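Local coordinates for FERM, RhoGEF and pleckstrin domain protein 2 (Danio rerio, PDB 6D21) that probably activates the small GTPase RAC1 as a guanine nucleotide exchange factor, this chain being its FERM domain, a module of membrane targeting, at residues Val191-Ala196 against Gln217-Ile222; Thr202-Ala207 against Leu256-Gly261; Arg78-Phe83 against Ile104-Leu109. One frame throughout, in Å; residues are numbered along the deposited sequence.

Contact 1: residues Val191-Ala196 against Gln217-Ile222; sequences VRFHPA and QGHTKI
Phe193 meets the tight turn at Gly218 and His219, and the meeting is chiefly aromatic. The two rings form a T-shaped pair, centroids 5.6 Å apart and planes at 70°, in which Phe193 offers its edge and His219 its face. The atom that points in is Phe193 CE2, 4.2 Å from His219 CE1 and above the imidazole near its centre. Phe193 CG lies anti to the carbonyl carbon (chi1 -76°), which carries the phenyl ring out toward the turn.

Van der Waals contact with the backbone adds the rest: Phe193 CZ lies 3.7 Å from Gly218 O, the carbonyl approaching the ring obliquely.

Each segment has polar bonds of its own. A type II' turn runs from Gln217 to Thr220, with Gly218 at positive phi. Thr220 N to Gln217 O (3.2 Å) closes the turn, and Gln217 N returns a bond to Thr220 O at 2.9 Å; Gln217 O also accepts from Thr220 OG1. In 191-196, Arg192 NH1 reaches back to Val191 O at 2.9 Å, from above the carbonyl plane, and its NH2 forms a salt bridge with Asp107 of helix 94-110.

At the surface, the turn links strands 212-217 and 220-226 into a beta hairpin at the sheet edge, and the segment of Phe193 leads into strand 194-197 of the same antiparallel sheet. Strand 203-209 lies between 212-217 and 194-197, and its Asn205 touches Phe193.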
loop_
_atom_site.group_PDB
_atom_site.type_symbol
_atom_site.label_atom_id
_atom_site.label_comp_id
_atom_site.label_asym_id
_atom_site.label_seq_id
_atom_site.Cartn_x
_atom_site.Cartn_y
_atom_site.Cartn_z
ATOM N N VAL A 191 3.605 5.256 -0.408
ATOM C CA VAL A 191 4.548 5.461 0.694
ATOM C C VAL A 191 4.088 4.770 1.998
ATOM O O VAL A 191 2.929 4.899 2.414
ATOM C CB VAL A 191 4.768 6.972 0.944
ATOM C CG1 VAL A 191 5.530 7.209 2.235
ATOM C CG2 VAL A 191 5.491 7.602 -0.237
ATOM N N ARG A 192 4.992 4.015 2.618
ATOM C CA ARG A 192 4.751 3.467 3.952
ATOM C C ARG A 192 5.921 3.792 4.879
ATOM O O ARG A 192 7.040 3.322 4.669
ATOM C CB ARG A 192 4.514 1.955 3.905
ATOM C CG ARG A 192 3.059 1.563 3.593
ATOM C CD ARG A 192 2.880 1.485 2.111
ATOM N NE ARG A 192 1.552 1.063 1.666
ATOM C CZ ARG A 192 0.578 1.894 1.304
ATOM N NH1 ARG A 192 0.751 3.217 1.360
ATOM N NH2 ARG A 192 -0.568 1.393 0.865
ATOM N N PHE A 193 5.643 4.585 5.910
ATOM C CA PHE A 193 6.682 5.100 6.794
ATOM C C PHE A 193 7.193 4.060 7.775
ATOM O O PHE A 193 6.429 3.288 8.337
ATOM C CB PHE A 193 6.175 6.314 7.585
ATOM C CG PHE A 193 6.093 7.586 6.781
ATOM C CD1 PHE A 193 6.800 7.731 5.596
ATOM C CD2 PHE A 193 5.309 8.639 7.219
ATOM C CE1 PHE A 193 6.734 8.906 4.872
ATOM C CE2 PHE A 193 5.236 9.813 6.495
ATOM C CZ PHE A 193 5.944 9.945 5.316
ATOM N N HIS A 194 8.506 4.065 7.964
ATOM C CA HIS A 194 9.156 3.349 9.044
ATOM C C HIS A 194 9.915 4.399 9.843
ATOM O O HIS A 194 10.904 4.932 9.356
ATOM C CB HIS A 194 10.100 2.256 8.500
ATOM C CG HIS A 194 9.415 1.237 7.639
ATOM N ND1 HIS A 194 8.985 1.509 6.356
ATOM C CD2 HIS A 194 9.086 -0.056 7.878
ATOM C CE1 HIS A 194 8.421 0.429 5.843
ATOM N NE2 HIS A 194 8.465 -0.534 6.748
ATOM N N PRO A 195 9.433 4.729 11.056
ATOM C CA PRO A 195 10.040 5.815 11.840
ATOM C C PRO A 195 11.445 5.476 12.307
ATOM O O PRO A 195 11.729 4.308 12.574
ATOM C CB PRO A 195 9.103 5.966 13.052
ATOM C CG PRO A 195 7.886 5.221 12.711
ATOM C CD PRO A 195 8.298 4.122 11.765
ATOM N N ALA A 196 12.298 6.495 12.391
ATOM C CA ALA A 196 13.671 6.349 12.848
ATOM C C ALA A 196 14.260 7.709 13.194
ATOM O O ALA A 196 13.639 8.741 12.948
ATOM C CB ALA A 196 14.524 5.659 11.782
ATOM N N GLN A 217 11.169 13.801 6.530
ATOM C CA GLN A 217 11.066 14.495 7.805
ATOM C C GLN A 217 9.653 15.020 7.878
ATOM O O GLN A 217 9.288 15.917 7.120
ATOM C CB GLN A 217 12.083 15.627 7.919
ATOM C CG GLN A 217 12.205 16.220 9.309
ATOM C CD GLN A 217 13.304 17.269 9.408
ATOM O OE1 GLN A 217 13.972 17.587 8.419
ATOM N NE2 GLN A 217 13.499 17.806 10.607
ATOM N N GLY A 218 8.848 14.448 8.769
ATOM C CA GLY A 218 7.425 14.705 8.742
ATOM C C GLY A 218 6.882 14.119 7.453
ATOM O O GLY A 218 7.127 12.947 7.170
ATOM N N HIS A 219 6.164 14.925 6.668
ATOM C CA HIS A 219 5.603 14.464 5.395
ATOM C C HIS A 219 6.323 15.066 4.198
ATOM O O HIS A 219 5.873 14.937 3.056
ATOM C CB HIS A 219 4.113 14.785 5.314
ATOM C CG HIS A 219 3.250 13.849 6.100
ATOM N ND1 HIS A 219 2.437 12.909 5.503
ATOM C CD2 HIS A 219 3.077 13.702 7.434
ATOM C CE1 HIS A 219 1.793 12.230 6.436
ATOM N NE2 HIS A 219 2.166 12.689 7.616
ATOM N N THR A 220 7.445 15.727 4.459
ATOM C CA THR A 220 8.239 16.300 3.388
ATOM C C THR A 220 9.472 15.426 3.141
ATOM O O THR A 220 10.212 15.077 4.060
ATOM C CB THR A 220 8.655 17.757 3.695
ATOM O OG1 THR A 220 9.363 17.805 4.935
ATOM C CG2 THR A 220 7.425 18.649 3.805
ATOM N N LYS A 221 9.663 15.060 1.884
ATOM C CA LYS A 221 10.734 14.166 1.499
ATOM C C LYS A 221 12.044 14.921 1.442
ATOM O O LYS A 221 12.183 15.857 0.663
ATOM C CB LYS A 221 10.422 13.528 0.148
ATOM C CG LYS A 221 11.387 12.438 -0.272
ATOM C CD LYS A 221 11.210 12.099 -1.751
ATOM C CE LYS A 221 9.773 11.720 -2.079
ATOM N NZ LYS A 221 9.644 11.234 -3.496
ATOM N N ILE A 222 13.002 14.509 2.267
ATOM C CA ILE A 222 14.312 15.156 2.322
ATOM C C ILE A 222 15.321 14.566 1.332
ATOM O O ILE A 222 16.265 15.245 0.935
ATOM C CB ILE A 222 14.923 15.066 3.738
ATOM C CG1 ILE A 222 13.862 15.373 4.787
ATOM C CG2 ILE A 222 16.081 16.034 3.886
ATOM C CD1 ILE A 222 13.335 16.786 4.693
#

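Contact 2: residues Thr202-Ala207 against Leu256-Gly261; sequences TKINLA and LEFLMG
Phe258 points its side chain at strand 203-207 and is met there by Leu206 and Ile204. Its CB is the first atom to touch, 4.0 Å from Leu206 CD1. CG follows, anti to the carbonyl carbon (chi1 -59°), an orientation that swings the ring in among the two aliphatic side chains; CG is close to both methyls of Leu206. CD1 meets the end of the isoleucine, with Ile204 CD1 only 3.6 Å from Phe258 CD1, and Phe258 CE1 is 3.9 Å from Ile204 CD1. Phe258 CD2 and CE2 are each 4.1 Å from Leu206 CD2, and the tip, CZ, lies 4.2 Å from the same methyl, which sits over the centre of one ring face. This is a CH-pi contact, 4.0 Å from Leu206 CD2 to the Phe258 ring centroid and 5° off the ring normal.

Such apolar layering belongs to the core of the PH-like C-terminal lobe of the FERM domain. The segments of strands 203-209 and 255-260 run nearly perpendicular, their axes 8.9 Å apart at closest approach and 100° between their directions, as the strongly bent sheet of a PH fold allows. Strand 194-197 lies between them in the sheet, and its Ala196 touches Ile204, Phe258 and Met260.

The side chains of Ile204 and Phe258 cross at about a right angle. Leu206 has a further neighbour in Met260, whose thioether end turns inward and brings SD to 4.5 Å from Leu206 CD1. Phe240 of strand 239-244 touches both Leu206 and Met260, and Ile242 of that strand touches Phe258.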
loop_
_atom_site.group_PDB
_atom_site.type_symbol
_atom_site.label_atom_id
_atom_site.label_comp_id
_atom_site.label_asym_id
_atom_site.label_seq_id
_atom_site.Cartn_x
_atom_site.Cartn_y
_atom_site.Cartn_z
ATOM N N THR A 202 17.369 13.631 15.077
ATOM C CA THR A 202 16.202 14.158 14.380
ATOM C C THR A 202 15.283 13.030 13.929
ATOM O O THR A 202 15.718 12.098 13.253
ATOM C CB THR A 202 16.614 15.008 13.155
ATOM O OG1 THR A 202 17.343 16.166 13.597
ATOM C CG2 THR A 202 15.386 15.450 12.352
ATOM N N LYS A 203 14.014 13.124 14.317
ATOM C CA LYS A 203 12.998 12.150 13.931
ATOM C C LYS A 203 12.774 12.183 12.430
ATOM O O LYS A 203 12.550 13.243 11.851
ATOM C CB LYS A 203 11.684 12.428 14.662
ATOM C CG LYS A 203 11.226 11.312 15.584
ATOM C CD LYS A 203 12.282 10.991 16.620
ATOM C CE LYS A 203 11.648 10.462 17.896
ATOM N NZ LYS A 203 12.589 10.543 19.047
ATOM N N ILE A 204 12.851 11.028 11.788
ATOM C CA ILE A 204 12.569 10.966 10.363
ATOM C C ILE A 204 11.794 9.698 10.025
ATOM O O ILE A 204 11.582 8.844 10.877
ATOM C CB ILE A 204 13.865 11.038 9.516
ATOM C CG1 ILE A 204 14.892 10.019 10.006
ATOM C CG2 ILE A 204 14.450 12.453 9.524
ATOM C CD1 ILE A 204 14.820 8.702 9.274
ATOM N N ASN A 205 11.356 9.591 8.780
ATOM C CA ASN A 205 10.710 8.374 8.312
ATOM C C ASN A 205 11.447 7.803 7.121
ATOM O O ASN A 205 11.817 8.546 6.205
ATOM C CB ASN A 205 9.248 8.635 7.947
ATOM C CG ASN A 205 8.427 9.065 9.145
ATOM O OD1 ASN A 205 8.109 8.247 10.013
ATOM N ND2 ASN A 205 8.099 10.356 9.212
ATOM N N LEU A 206 11.675 6.489 7.154
ATOM C CA LEU A 206 12.279 5.772 6.034
ATOM C C LEU A 206 11.189 5.099 5.224
ATOM O O LEU A 206 10.148 4.701 5.757
ATOM C CB LEU A 206 13.303 4.724 6.511
ATOM C CG LEU A 206 14.519 5.257 7.277
ATOM C CD1 LEU A 206 15.484 4.129 7.665
ATOM C CD2 LEU A 206 15.229 6.317 6.438
ATOM N N ALA A 207 11.432 4.970 3.927
ATOM C CA ALA A 207 10.506 4.268 3.071
ATOM C C ALA A 207 11.265 3.690 1.891
ATOM O O ALA A 207 12.367 4.146 1.549
ATOM C CB ALA A 207 9.380 5.206 2.597
ATOM N N LEU A 256 25.055 6.152 5.814
ATOM C CA LEU A 256 24.024 6.865 6.546
ATOM C C LEU A 256 23.488 5.941 7.608
ATOM O O LEU A 256 23.102 4.811 7.321
ATOM C CB LEU A 256 22.893 7.329 5.629
ATOM C CG LEU A 256 23.306 8.245 4.482
ATOM C CD1 LEU A 256 22.811 7.678 3.167
ATOM C CD2 LEU A 256 22.781 9.655 4.711
ATOM N N GLU A 257 23.471 6.425 8.837
ATOM C CA GLU A 257 22.982 5.638 9.952
ATOM C C GLU A 257 21.628 6.134 10.422
ATOM O O GLU A 257 21.434 7.335 10.612
ATOM C CB GLU A 257 23.983 5.691 11.099
ATOM C CG GLU A 257 23.574 4.892 12.314
ATOM C CD GLU A 257 24.658 4.863 13.371
ATOM O OE1 GLU A 257 25.478 5.809 13.428
ATOM O OE2 GLU A 257 24.684 3.888 14.146
ATOM N N PHE A 258 20.693 5.207 10.607
ATOM C CA PHE A 258 19.392 5.541 11.181
ATOM C C PHE A 258 19.019 4.606 12.323
ATOM O O PHE A 258 18.986 3.388 12.162
ATOM C CB PHE A 258 18.301 5.507 10.115
ATOM C CG PHE A 258 18.545 6.450 8.977
ATOM C CD1 PHE A 258 18.253 7.798 9.106
ATOM C CD2 PHE A 258 19.094 5.989 7.784
ATOM C CE1 PHE A 258 18.477 8.672 8.068
ATOM C CE2 PHE A 258 19.321 6.857 6.735
ATOM C CZ PHE A 258 19.012 8.206 6.879
ATOM N N LEU A 259 18.720 5.195 13.473
ATOM C CA LEU A 259 18.315 4.432 14.644
ATOM C C LEU A 259 16.822 4.167 14.613
ATOM O O LEU A 259 16.016 5.098 14.565
ATOM C CB LEU A 259 18.688 5.180 15.918
ATOM C CG LEU A 259 18.766 4.360 17.203
ATOM C CD1 LEU A 259 19.586 3.097 16.982
ATOM C CD2 LEU A 259 19.362 5.208 18.322
ATOM N N MET A 260 16.446 2.895 14.638
ATOM C CA MET A 260 15.032 2.551 14.631
ATOM C C MET A 260 14.588 2.067 16.014
ATOM O O MET A 260 15.405 1.978 16.938
ATOM C CB MET A 260 14.757 1.511 13.547
ATOM C CG MET A 260 15.274 1.966 12.189
ATOM S SD MET A 260 14.683 1.014 10.785
ATOM C CE MET A 260 12.914 1.068 11.063
ATOM N N GLY A 261 13.296 1.772 16.150
ATOM C CA GLY A 261 12.697 1.480 17.445
ATOM C C GLY A 261 13.112 0.166 18.078
ATOM O O GLY A 261 13.431 0.113 19.267
#

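Contact 3: residues Arg78-Phe83 against Ile104-Leu109; sequences RLSVKF and IKRDLL
Leu79 O is gripped by both terminal nitrogens of Arg106, which reaches end-on from the helix to the strand backbone. Arg106 NH2 binds Leu79 O at 3.0 Å, nearly in line with the carbonyl, and Arg106 NH1 binds the same oxygen at 3.1 Å from a direction tilted out of the carbonyl plane. NH1 has a second acceptor: Ser80 OG, 2.8 Å from Arg106 NH1 and near the guanidinium plane. The three bonds are all rather bent, but together they fix the rotation of the planar group.

Arg78 then lies over one face of it. The guanidinium planes are 12° apart with centres 4.2 Å apart, an offset stack in which Arg78 NE and Arg106 NH1, two donors, approach to 3.5 Å. The extended Arg78 chain also puts CD over that face, 3.7 Å from Arg106 CZ. Glu48 probably relieves the like charges, for its OE2 forms a salt bridge with Arg78 NH1 and a hydrogen bond with Ser80 OG; Arg78 also makes a cation-pi contact with Trp56.

Here the ubiquitin-like N-terminal lobe meets the helical central lobe of the FERM domain. Strand 76-81 sits between strands 3-9 and 45-50 in its sheet, and the segment of helix 94-110 crosses it nearly perpendicularly, with Leu79 touching Leu99, and Val81 touching Phe100, earlier in that helix.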
loop_
_atom_site.group_PDB
_atom_site.type_symbol
_atom_site.label_atom_id
_atom_site.label_comp_id
_atom_site.label_asym_id
_atom_site.label_seq_id
_atom_site.Cartn_x
_atom_site.Cartn_y
_atom_site.Cartn_z
ATOM N N ARG A 78 -6.132 -9.548 4.816
ATOM C CA ARG A 78 -6.636 -8.718 3.743
ATOM C C ARG A 78 -5.637 -8.650 2.580
ATOM O O ARG A 78 -4.413 -8.707 2.767
ATOM C CB ARG A 78 -6.955 -7.304 4.226
ATOM C CG ARG A 78 -5.733 -6.453 4.493
ATOM C CD ARG A 78 -6.136 -5.055 5.026
ATOM N NE ARG A 78 -4.940 -4.253 5.261
ATOM C CZ ARG A 78 -4.944 -3.039 5.789
ATOM N NH1 ARG A 78 -3.799 -2.395 5.955
ATOM N NH2 ARG A 78 -6.089 -2.469 6.128
ATOM N N LEU A 79 -6.189 -8.556 1.382
ATOM C CA LEU A 79 -5.384 -8.333 0.180
ATOM C C LEU A 79 -4.847 -6.896 0.182
ATOM O O LEU A 79 -5.593 -5.965 0.486
ATOM C CB LEU A 79 -6.233 -8.586 -1.065
ATOM C CG LEU A 79 -5.507 -8.466 -2.409
ATOM C CD1 LEU A 79 -4.431 -9.562 -2.530
ATOM C CD2 LEU A 79 -6.541 -8.575 -3.485
ATOM N N SER A 80 -3.562 -6.716 -0.144
ATOM C CA SER A 80 -2.956 -5.389 -0.187
ATOM C C SER A 80 -1.917 -5.316 -1.306
ATOM O O SER A 80 -1.267 -6.329 -1.613
ATOM C CB SER A 80 -2.282 -5.034 1.150
ATOM O OG SER A 80 -3.230 -4.952 2.200
ATOM N N VAL A 81 -1.727 -4.126 -1.878
ATOM C CA VAL A 81 -0.586 -3.915 -2.782
ATOM C C VAL A 81 0.703 -3.948 -1.957
ATOM O O VAL A 81 0.805 -3.265 -0.943
ATOM C CB VAL A 81 -0.668 -2.579 -3.536
ATOM C CG1 VAL A 81 0.630 -2.328 -4.324
ATOM C CG2 VAL A 81 -1.910 -2.553 -4.456
ATOM N N LYS A 82 1.649 -4.782 -2.354
ATOM C CA LYS A 82 2.959 -4.844 -1.698
ATOM C C LYS A 82 3.980 -3.972 -2.443
ATOM O O LYS A 82 4.813 -3.304 -1.833
ATOM C CB LYS A 82 3.462 -6.295 -1.651
ATOM C CG LYS A 82 4.264 -6.671 -0.412
ATOM C CD LYS A 82 5.706 -6.226 -0.479
ATOM C CE LYS A 82 6.490 -6.751 0.726
ATOM N NZ LYS A 82 6.021 -6.150 2.008
ATOM N N PHE A 83 3.916 -4.006 -3.775
ATOM C CA PHE A 83 4.871 -3.287 -4.626
ATOM C C PHE A 83 4.147 -2.314 -5.552
ATOM O O PHE A 83 3.383 -2.742 -6.407
ATOM C CB PHE A 83 5.689 -4.276 -5.480
ATOM C CG PHE A 83 6.460 -5.292 -4.671
ATOM C CD1 PHE A 83 7.529 -4.903 -3.880
ATOM C CD2 PHE A 83 6.125 -6.636 -4.717
ATOM C CE1 PHE A 83 8.255 -5.838 -3.146
ATOM C CE2 PHE A 83 6.836 -7.572 -3.979
ATOM C CZ PHE A 83 7.900 -7.169 -3.187
ATOM N N ILE A 104 -5.826 2.745 -3.479
ATOM C CA ILE A 104 -5.826 4.197 -3.260
ATOM C C ILE A 104 -7.024 4.615 -2.413
ATOM O O ILE A 104 -6.917 5.443 -1.510
ATOM C CB ILE A 104 -5.843 4.947 -4.624
ATOM C CG1 ILE A 104 -4.542 4.665 -5.378
ATOM C CG2 ILE A 104 -6.019 6.439 -4.410
ATOM C CD1 ILE A 104 -4.657 4.912 -6.874
ATOM N N LYS A 105 -8.186 4.058 -2.741
ATOM C CA LYS A 105 -9.399 4.347 -1.991
ATOM C C LYS A 105 -9.160 4.050 -0.507
ATOM O O LYS A 105 -9.486 4.863 0.364
ATOM C CB LYS A 105 -10.568 3.527 -2.533
ATOM C CG LYS A 105 -11.891 3.765 -1.817
ATOM C CD LYS A 105 -13.039 3.143 -2.601
ATOM C CE LYS A 105 -14.351 3.255 -1.825
ATOM N NZ LYS A 105 -15.447 2.760 -2.694
ATOM N N ARG A 106 -8.550 2.900 -0.231
ATOM C CA ARG A 106 -8.221 2.513 1.147
ATOM C C ARG A 106 -7.245 3.472 1.838
ATOM O O ARG A 106 -7.431 3.855 3.006
ATOM C CB ARG A 106 -7.618 1.102 1.170
ATOM C CG ARG A 106 -7.371 0.579 2.611
ATOM C CD ARG A 106 -6.533 -0.691 2.603
ATOM N NE ARG A 106 -7.324 -1.860 2.229
ATOM C CZ ARG A 106 -6.796 -3.053 1.962
ATOM N NH1 ARG A 106 -5.478 -3.222 2.009
ATOM N NH2 ARG A 106 -7.581 -4.076 1.657
ATOM N N ASP A 107 -6.169 3.799 1.131
ATOM C CA ASP A 107 -5.120 4.665 1.652
ATOM C C ASP A 107 -5.654 6.065 1.923
ATOM O O ASP A 107 -5.241 6.729 2.873
ATOM C CB ASP A 107 -3.942 4.744 0.661
ATOM C CG ASP A 107 -3.135 3.433 0.589
ATOM O OD1 ASP A 107 -3.425 2.507 1.379
ATOM O OD2 ASP A 107 -2.211 3.332 -0.259
ATOM N N LEU A 108 -6.575 6.509 1.074
ATOM C CA LEU A 108 -7.146 7.858 1.198
ATOM C C LEU A 108 -7.973 7.939 2.466
ATOM O O LEU A 108 -7.874 8.886 3.236
ATOM C CB LEU A 108 -8.008 8.179 -0.025
ATOM C CG LEU A 108 -8.445 9.602 -0.355
ATOM C CD1 LEU A 108 -7.250 10.568 -0.470
ATOM C CD2 LEU A 108 -9.269 9.566 -1.642
ATOM N N LEU A 109 -8.785 6.918 2.693
ATOM C CA LEU A 109 -9.634 6.904 3.873
ATOM C C LEU A 109 -8.851 6.711 5.172
ATOM O O LEU A 109 -9.202 7.306 6.192
ATOM C CB LEU A 109 -10.691 5.813 3.751
ATOM C CG LEU A 109 -11.586 5.636 4.978
ATOM C CD1 LEU A 109 -12.334 6.919 5.295
ATOM C CD2 LEU A 109 -12.552 4.482 4.742
#

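Contacts 1 and 2 belong to one antiparallel sheet of the PH-like lobe, whereas contact 3 lies near the centre of the chain and pairs the ubiquitin-like lobe with a helix of the central lobe. Their chemistry follows their places. Contact 2 is buried and purely apolar, contact 1 is a T-shaped aromatic pair at the surface, and contact 3, partly buried, relies on charged and polar groups. Contacts 1 and 2 adjoin: Ala196 O to Ile204 N and His194 O to Leu206 N, at 2.7 and 2.8 Å, are probable strand-pairing hydrogen bonds. Contact 3 is tied to contact 1 by the salt bridge of Arg192 with Asp107, but is about 10 Å from contact 2 (nearest atoms).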